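Local coordinates for nucleoside diphosphate kinase (Aquifex aeolicus, PDB 3ZTP), which probably transfers the gamma phosphate of ATP to nucleoside diphosphates by a ping-pong mechanism that passes through a phosphorylated enzyme intermediate, at residues A[6-12]-A[70-76]; A[46-52]-A[130-135]; A[104-108]-A[117-121]. All coordinates share one frame; numbering follows the deposited sequence.

Interaction 1: residues A[6-12]-A[70-76]; sequences TLIIVKP and GPVVAAV. With SO4 (sulfate ion), chain D.
I8 and A75 form a hydrogen-bonded pair between strands 3-10 and 72-78, the central antiparallel partners of the four-stranded sheet of the ferredoxin-like nucleoside diphosphate kinase fold. Their bonds are evenly matched: I8 N reaches A75 O at 2.9 Å and A75 N reaches I8 O at 3.0 Å. The tightest part follows at I9 and A74, a non-hydrogen-bonded pair with the shortest CA spacing of the contact, 4.2 Å, where A74 offers only a methyl to I9 CG1. On this face I9 crosses V72 at an angle, CG2 against CB, and L7 CD1 touches A74 CB and V76 CG2; F50, M67 and I135 pack against the same side. V10 and V73 point to the other face with I8 and A75, where I8 CG1, set between backbone N and carbonyl carbon (chi1 59°), meets A75 CB at 3.8 Å.

Pairing weakens toward G70 and P71, both partly exposed. V10 N still holds V73 O at 2.8 Å, but the return bond from V73 N to V10 O is weak at 3.4 Å. P12 lies alongside V72, CD against CG1 at 3.6 Å, so apolar packing continues where the pairing stops. P71 rests on V142 of a second subunit. K11, N-cap of the next helix, runs its extended side chain into the predicted ATP site, where NZ bonds to N117 OD1 and, weakly, to sulfate O1 at 2.9 Å.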
# COMPACT_ATOMS: atom_id res chain seq x y z
N THR A 6 -17.39 -7.88 6.18
CA THR A 6 -16.83 -9.21 6.03
C THR A 6 -15.78 -9.15 4.93
O THR A 6 -15.79 -8.24 4.10
CB THR A 6 -17.92 -10.26 5.74
OG1 THR A 6 -17.30 -11.53 5.82
CG2 THR A 6 -18.55 -10.11 4.35
N LEU A 7 -14.85 -10.10 4.94
CA LEU A 7 -13.81 -10.15 3.91
C LEU A 7 -14.13 -11.27 2.94
O LEU A 7 -14.40 -12.40 3.37
CB LEU A 7 -12.46 -10.42 4.56
CG LEU A 7 -11.31 -10.36 3.54
CD1 LEU A 7 -10.87 -8.94 3.25
CD2 LEU A 7 -10.12 -11.23 3.93
N ILE A 8 -14.04 -10.98 1.64
CA ILE A 8 -13.99 -12.04 0.64
C ILE A 8 -12.63 -12.05 -0.04
O ILE A 8 -11.97 -11.01 -0.18
CB ILE A 8 -15.11 -11.96 -0.42
CG1 ILE A 8 -15.08 -10.63 -1.18
CG2 ILE A 8 -16.46 -12.21 0.23
CD1 ILE A 8 -15.90 -10.63 -2.48
N ILE A 9 -12.20 -13.25 -0.44
CA ILE A 9 -11.03 -13.38 -1.32
C ILE A 9 -11.43 -14.24 -2.50
O ILE A 9 -11.89 -15.38 -2.31
CB ILE A 9 -9.81 -14.01 -0.64
CG1 ILE A 9 -9.48 -13.24 0.64
CG2 ILE A 9 -8.65 -13.99 -1.60
CD1 ILE A 9 -8.35 -13.89 1.45
N VAL A 10 -11.25 -13.71 -3.71
CA VAL A 10 -11.45 -14.48 -4.94
C VAL A 10 -10.18 -15.26 -5.17
O VAL A 10 -9.09 -14.67 -5.29
CB VAL A 10 -11.80 -13.56 -6.11
CG1 VAL A 10 -11.96 -14.35 -7.41
CG2 VAL A 10 -13.07 -12.78 -5.79
N LYS A 11 -10.30 -16.58 -5.17
CA LYS A 11 -9.16 -17.48 -5.14
C LYS A 11 -8.59 -17.69 -6.54
O LYS A 11 -9.21 -17.33 -7.55
CB LYS A 11 -9.57 -18.82 -4.51
CG LYS A 11 -10.11 -18.71 -3.11
CD LYS A 11 -10.42 -20.07 -2.50
CE LYS A 11 -10.76 -20.01 -1.03
NZ LYS A 11 -11.16 -21.31 -0.47
N PRO A 12 -7.40 -18.28 -6.63
CA PRO A 12 -6.76 -18.34 -7.95
C PRO A 12 -7.53 -19.15 -8.99
O PRO A 12 -7.37 -18.90 -10.20
CB PRO A 12 -5.38 -18.94 -7.65
CG PRO A 12 -5.11 -18.53 -6.26
CD PRO A 12 -6.45 -18.65 -5.56
N GLY A 70 -0.87 -17.88 -7.16
CA GLY A 70 -1.11 -16.84 -8.14
C GLY A 70 -1.80 -15.70 -7.44
O GLY A 70 -2.16 -15.82 -6.27
N PRO A 71 -1.99 -14.59 -8.14
CA PRO A 71 -2.64 -13.47 -7.46
C PRO A 71 -4.09 -13.76 -7.07
O PRO A 71 -4.79 -14.61 -7.68
CB PRO A 71 -2.60 -12.33 -8.48
CG PRO A 71 -2.01 -12.89 -9.74
CD PRO A 71 -1.54 -14.28 -9.50
N VAL A 72 -4.55 -13.06 -6.04
CA VAL A 72 -5.93 -13.11 -5.59
C VAL A 72 -6.44 -11.70 -5.47
O VAL A 72 -5.67 -10.73 -5.53
CB VAL A 72 -6.07 -13.84 -4.22
CG1 VAL A 72 -5.68 -15.31 -4.35
CG2 VAL A 72 -5.21 -13.21 -3.14
N VAL A 73 -7.75 -11.57 -5.31
CA VAL A 73 -8.36 -10.27 -5.06
C VAL A 73 -9.19 -10.35 -3.81
O VAL A 73 -10.07 -11.21 -3.68
CB VAL A 73 -9.24 -9.82 -6.23
CG1 VAL A 73 -10.07 -8.59 -5.85
CG2 VAL A 73 -8.35 -9.52 -7.46
N ALA A 74 -8.95 -9.45 -2.88
CA ALA A 74 -9.76 -9.35 -1.67
C ALA A 74 -10.62 -8.10 -1.69
O ALA A 74 -10.25 -7.08 -2.30
CB ALA A 74 -8.86 -9.33 -0.42
N ALA A 75 -11.78 -8.18 -1.03
CA ALA A 75 -12.68 -7.05 -0.86
C ALA A 75 -13.29 -7.07 0.51
O ALA A 75 -13.55 -8.15 1.07
CB ALA A 75 -13.79 -7.09 -1.90
N VAL A 76 -13.50 -5.89 1.07
CA VAL A 76 -14.29 -5.76 2.27
C VAL A 76 -15.70 -5.39 1.82
O VAL A 76 -15.88 -4.41 1.09
CB VAL A 76 -13.74 -4.67 3.21
CG1 VAL A 76 -14.67 -4.48 4.40
CG2 VAL A 76 -12.33 -5.03 3.66
S SO4 D . -11.30 -20.81 2.71
O1 SO4 D . -12.58 -20.79 2.01
O2 SO4 D . -11.51 -20.40 4.10
O3 SO4 D . -10.72 -22.15 2.76
O4 SO4 D . -10.36 -19.96 2.04

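Interaction 2: residues A[46-52]-A[130-135]; sequences KAGEFYY and YEICFI. With GOL (glycerol), chain C; SO4 (sulfate ion), chain D.
F50 and F134 form the centre of this helix-to-helix contact as an offset edge-to-face pair: the edge of the F50 ring, with CD1 foremost, is turned toward the face of F134, the planes 80° apart and the centroids separated by 5.7 Å. F50 also sets its CB over that same ring, in a CH-pi contact, so the backbone of helix 44-50 itself comes close to the F134 face. With CG opposite the backbone N (chi1 -179°), the F50 ring is carried onward to E131, where CZ meets CG at 3.6 Å. E49 adds its CB against F134 CZ, also at 3.6 Å, near the outer side of the contact.

A second aromatic pair lies toward solvent. Y52 directs its edge at the face of Y130, planes 69° apart, and its CE1 sits above the rim of that ring rather than its middle. The hydroxyl at that same end of Y130 donates to E49 O over 2.8 Å from well above the carbonyl plane. A glycerol, probably from the crystallisation liquor, bridges the two segments, its O3 donating to F50 O at 2.8 Å and its O2 to E131 OE2 at 2.7 Å. The other carboxylate oxygen of E131 accepts from S122 OG and from H120 NE2, a bond that probably helps orient H120, the predicted phosphohistidine. C133 of the same helix, deposited in two conformers, forms a disulfide with C133 of a third subunit.

The two helices run antiparallel beside each other; I132 and I135 pack on strands 3-10 and 72-78, and F50 reaches L7 and I9 of strand 3-10 too.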
# COMPACT_ATOMS: atom_id res chain seq x y z
N LYS A 46 2.73 -15.76 4.34
CA LYS A 46 1.56 -14.91 4.64
C LYS A 46 0.26 -15.70 4.51
O LYS A 46 -0.64 -15.53 5.33
CB LYS A 46 1.53 -13.63 3.78
CG LYS A 46 2.60 -12.60 4.11
CD LYS A 46 2.39 -11.93 5.43
CE LYS A 46 3.48 -10.91 5.70
NZ LYS A 46 3.35 -10.46 7.08
N ALA A 47 0.14 -16.55 3.49
CA ALA A 47 -1.04 -17.40 3.40
C ALA A 47 -1.18 -18.30 4.64
O ALA A 47 -2.27 -18.49 5.17
CB ALA A 47 -0.98 -18.24 2.16
N GLY A 48 -0.06 -18.84 5.10
CA GLY A 48 -0.06 -19.66 6.30
C GLY A 48 -0.50 -18.92 7.56
O GLY A 48 -1.24 -19.47 8.41
N GLU A 49 -0.05 -17.67 7.69
CA GLU A 49 -0.48 -16.83 8.81
C GLU A 49 -1.95 -16.47 8.71
O GLU A 49 -2.65 -16.48 9.71
CB GLU A 49 0.35 -15.55 8.84
CG GLU A 49 1.80 -15.78 9.23
CD GLU A 49 2.65 -14.51 9.17
OE1 GLU A 49 2.14 -13.42 8.84
OE2 GLU A 49 3.85 -14.63 9.49
N PHE A 50 -2.42 -16.15 7.51
CA PHE A 50 -3.83 -15.82 7.34
C PHE A 50 -4.69 -16.99 7.77
O PHE A 50 -5.69 -16.81 8.45
CB PHE A 50 -4.10 -15.46 5.88
CG PHE A 50 -5.53 -15.07 5.59
CD1 PHE A 50 -5.94 -13.76 5.71
CD2 PHE A 50 -6.48 -16.01 5.23
CE1 PHE A 50 -7.24 -13.38 5.45
CE2 PHE A 50 -7.80 -15.64 4.99
CZ PHE A 50 -8.18 -14.31 5.10
N TYR A 51 -4.27 -18.19 7.39
CA TYR A 51 -5.00 -19.43 7.68
C TYR A 51 -4.46 -20.18 8.89
O TYR A 51 -4.59 -21.41 8.98
CB TYR A 51 -4.94 -20.33 6.45
CG TYR A 51 -5.81 -19.88 5.32
CD1 TYR A 51 -7.19 -19.93 5.43
CD2 TYR A 51 -5.27 -19.41 4.13
CE1 TYR A 51 -8.01 -19.52 4.38
CE2 TYR A 51 -6.07 -19.02 3.09
CZ TYR A 51 -7.43 -19.08 3.22
OH TYR A 51 -8.24 -18.68 2.17
N TYR A 52 -3.88 -19.46 9.83
CA TYR A 52 -3.23 -20.12 10.97
C TYR A 52 -4.14 -21.06 11.75
O TYR A 52 -3.67 -22.04 12.33
CB TYR A 52 -2.64 -19.06 11.90
CG TYR A 52 -3.63 -18.43 12.84
CD1 TYR A 52 -4.39 -17.33 12.45
CD2 TYR A 52 -3.79 -18.91 14.13
CE1 TYR A 52 -5.29 -16.74 13.32
CE2 TYR A 52 -4.69 -18.34 15.00
CZ TYR A 52 -5.44 -17.25 14.59
OH TYR A 52 -6.33 -16.67 15.46
N TYR A 130 -10.11 -10.15 12.22
CA TYR A 130 -8.75 -10.61 11.96
C TYR A 130 -8.38 -10.58 10.49
O TYR A 130 -7.32 -10.10 10.09
CB TYR A 130 -8.56 -12.05 12.47
CG TYR A 130 -7.22 -12.67 12.09
CD1 TYR A 130 -6.08 -12.31 12.77
CD2 TYR A 130 -7.09 -13.59 11.05
CE1 TYR A 130 -4.85 -12.84 12.44
CE2 TYR A 130 -5.85 -14.12 10.71
CZ TYR A 130 -4.73 -13.73 11.41
OH TYR A 130 -3.47 -14.21 11.15
N GLU A 131 -9.26 -11.12 9.66
CA GLU A 131 -8.97 -11.26 8.26
C GLU A 131 -8.93 -9.92 7.54
O GLU A 131 -8.06 -9.70 6.68
CB GLU A 131 -10.04 -12.14 7.62
CG GLU A 131 -9.96 -13.59 8.11
CD GLU A 131 -11.04 -14.48 7.54
OE1 GLU A 131 -11.82 -14.03 6.70
OE2 GLU A 131 -11.07 -15.65 7.95
N ILE A 132 -9.86 -9.03 7.87
CA ILE A 132 -9.84 -7.69 7.27
C ILE A 132 -8.53 -7.01 7.60
O ILE A 132 -7.88 -6.48 6.70
CB ILE A 132 -11.03 -6.87 7.72
CG1 ILE A 132 -12.31 -7.45 7.10
CG2 ILE A 132 -10.86 -5.42 7.32
CD1 ILE A 132 -13.60 -6.85 7.68
N CYS A 133 -8.12 -7.00 8.87
CA CYS A 133 -6.86 -6.37 9.26
C CYS A 133 -5.65 -7.07 8.64
O CYS A 133 -4.61 -6.44 8.42
CB CYS A 133 -6.74 -6.35 10.78
SG CYS A 133 -7.81 -5.13 11.56
N PHE A 134 -5.75 -8.35 8.37
CA PHE A 134 -4.61 -9.02 7.78
C PHE A 134 -4.31 -8.46 6.39
O PHE A 134 -3.15 -8.35 5.99
CB PHE A 134 -4.82 -10.53 7.69
CG PHE A 134 -3.54 -11.28 7.53
CD1 PHE A 134 -2.95 -11.48 6.30
CD2 PHE A 134 -2.88 -11.70 8.66
CE1 PHE A 134 -1.73 -12.14 6.19
CE2 PHE A 134 -1.66 -12.37 8.56
CZ PHE A 134 -1.09 -12.57 7.32
N ILE A 135 -5.35 -8.12 5.64
CA ILE A 135 -5.22 -7.73 4.25
C ILE A 135 -5.20 -6.21 4.05
O ILE A 135 -4.48 -5.71 3.20
CB ILE A 135 -6.38 -8.34 3.41
CG1 ILE A 135 -6.41 -9.86 3.56
CG2 ILE A 135 -6.29 -7.92 1.94
CD1 ILE A 135 -5.11 -10.57 3.19
C1 GOL C . -8.96 -17.73 8.30
O1 GOL C . -9.52 -18.99 8.55
C2 GOL C . -8.59 -17.01 9.61
O2 GOL C . -9.71 -16.41 10.20
C3 GOL C . -8.04 -17.98 10.64
O3 GOL C . -6.95 -18.68 10.11
S SO4 D . -11.30 -20.81 2.71
O1 SO4 D . -12.58 -20.79 2.01
O2 SO4 D . -11.51 -20.40 4.10
O3 SO4 D . -10.72 -22.15 2.76
O4 SO4 D . -10.36 -19.96 2.04

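Interaction 3: residues A[104-108]-A[117-121]. With SO4 (sulfate ion), chain D.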
# COMPACT_ATOMS: atom_id res chain seq x y z
N ASN A 104 -27.28 -20.91 -8.12
CA ASN A 104 -26.78 -19.59 -8.46
C ASN A 104 -25.82 -19.05 -7.41
O ASN A 104 -25.48 -17.88 -7.45
CB ASN A 104 -27.93 -18.59 -8.67
CG ASN A 104 -27.52 -17.38 -9.46
OD1 ASN A 104 -26.67 -17.46 -10.34
ND2 ASN A 104 -28.04 -16.22 -9.06
N SER A 105 -25.37 -19.89 -6.49
CA SER A 105 -24.35 -19.45 -5.54
C SER A 105 -23.01 -19.28 -6.23
O SER A 105 -22.75 -19.85 -7.28
CB SER A 105 -24.24 -20.42 -4.39
OG SER A 105 -23.77 -21.70 -4.78
N ILE A 106 -22.14 -18.49 -5.62
CA ILE A 106 -20.83 -18.26 -6.22
C ILE A 106 -20.10 -19.60 -6.43
O ILE A 106 -19.50 -19.82 -7.48
CB ILE A 106 -19.96 -17.31 -5.37
CG1 ILE A 106 -20.62 -15.94 -5.19
CG2 ILE A 106 -18.58 -17.19 -5.97
CD1 ILE A 106 -20.93 -15.23 -6.46
N ARG A 107 -20.12 -20.48 -5.43
CA ARG A 107 -19.39 -21.74 -5.55
C ARG A 107 -20.01 -22.67 -6.57
O ARG A 107 -19.32 -23.38 -7.29
CB ARG A 107 -19.19 -22.41 -4.18
CG ARG A 107 -18.24 -21.59 -3.33
CD ARG A 107 -18.09 -22.08 -1.96
NE ARG A 107 -17.01 -21.42 -1.26
CZ ARG A 107 -16.96 -21.30 0.06
NH1 ARG A 107 -17.95 -21.72 0.81
NH2 ARG A 107 -15.91 -20.76 0.64
N ALA A 108 -21.34 -22.66 -6.68
CA ALA A 108 -21.99 -23.45 -7.71
C ALA A 108 -21.59 -22.95 -9.09
O ALA A 108 -21.36 -23.74 -10.01
CB ALA A 108 -23.48 -23.42 -7.55
N ASN A 117 -12.62 -23.83 -4.66
CA ASN A 117 -14.02 -23.46 -4.51
C ASN A 117 -14.26 -21.96 -4.66
O ASN A 117 -15.15 -21.40 -4.01
CB ASN A 117 -14.61 -23.98 -3.20
CG ASN A 117 -13.98 -23.37 -1.98
OD1 ASN A 117 -13.03 -22.60 -2.07
ND2 ASN A 117 -14.49 -23.74 -0.82
N ALA A 118 -13.45 -21.33 -5.49
CA ALA A 118 -13.66 -19.98 -6.03
C ALA A 118 -13.43 -18.83 -5.08
O ALA A 118 -12.94 -17.79 -5.51
CB ALA A 118 -15.05 -19.84 -6.68
N ILE A 119 -13.85 -18.96 -3.83
CA ILE A 119 -13.96 -17.79 -2.96
C ILE A 119 -13.88 -18.21 -1.50
O ILE A 119 -14.33 -19.28 -1.11
CB ILE A 119 -15.29 -17.02 -3.26
CG1 ILE A 119 -15.36 -15.67 -2.54
CG2 ILE A 119 -16.53 -17.90 -2.98
CD1 ILE A 119 -16.44 -14.77 -3.11
N HIS A 120 -13.26 -17.33 -0.72
CA HIS A 120 -13.22 -17.36 0.73
C HIS A 120 -14.13 -16.25 1.26
O HIS A 120 -14.12 -15.14 0.71
CB HIS A 120 -11.80 -17.02 1.21
CG HIS A 120 -11.73 -16.74 2.68
ND1 HIS A 120 -11.54 -17.74 3.60
CD2 HIS A 120 -11.86 -15.60 3.37
CE1 HIS A 120 -11.55 -17.21 4.82
NE2 HIS A 120 -11.74 -15.92 4.70
N ALA A 121 -14.86 -16.51 2.33
CA ALA A 121 -15.50 -15.43 3.10
C ALA A 121 -15.32 -15.67 4.58
O ALA A 121 -15.29 -16.81 5.04
CB ALA A 121 -16.99 -15.33 2.78
S SO4 D . -11.30 -20.81 2.71
O1 SO4 D . -12.58 -20.79 2.01
O2 SO4 D . -11.51 -20.40 4.10
O3 SO4 D . -10.72 -22.15 2.76
O4 SO4 D . -10.36 -19.96 2.04
O HOH W 1 -14.60 -19.50 3.14
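The predicted ATP and phosphohistidine site is built here, with R107 from the first turn of helix 106-110 reaching along N117 to the backbone of strand 119-121. R107 NH2 donates to I119 O at 2.8 Å, the one strong bond across the contact; NE adds weak ones to the same oxygen and to N117 O. Nearly straight from CG onward (chi2 175°, chi3 170°), the R107 side chain carries its guanidinium alongside N117, nearly parallel to the amide, planes 14° apart, with ND2 over one of its faces. That amide is itself held, since ND2 bonds to T93 O, while R107 NH1 is held by G91 O. Apart from these polar contacts, I106 CG2 meets I119 CG2 at 3.7 Å, the side chains crossing at about a right angle.

Water 1 extends the network: it accepts from R107 NH2 at 3.1 Å and from A121 N, and donates to sulfate O1 at 2.6 Å. H120 ND1 donates to sulfate O2 at 2.7 Å. The sulfate therefore sits at the nitrogen expected to carry the phosphate, consistent with a phosphate-like position, in the histidine-centred active site characteristic of nucleoside diphosphate kinases.

Overall arrangement
Interactions 1 and 3 are buried and share the central sheet, since strand 3-10 pairs with strand 72-78 on one side and with strand 119-121 on the other; interaction 2 covers a sheet face and opens partly to solvent. Their chemistry follows this placement. Backbone bonds and aliphatic side chains dominate interaction 1, ring edges and faces interaction 2, and an arginine reaching carbonyls interaction 3. The three converge on H120: I9 O accepts from its backbone N, and E131 and F50 of interaction 2 border its ring. One sulfate, met by K11, Y51 and H120, joins all three contacts at the predicted catalytic centre.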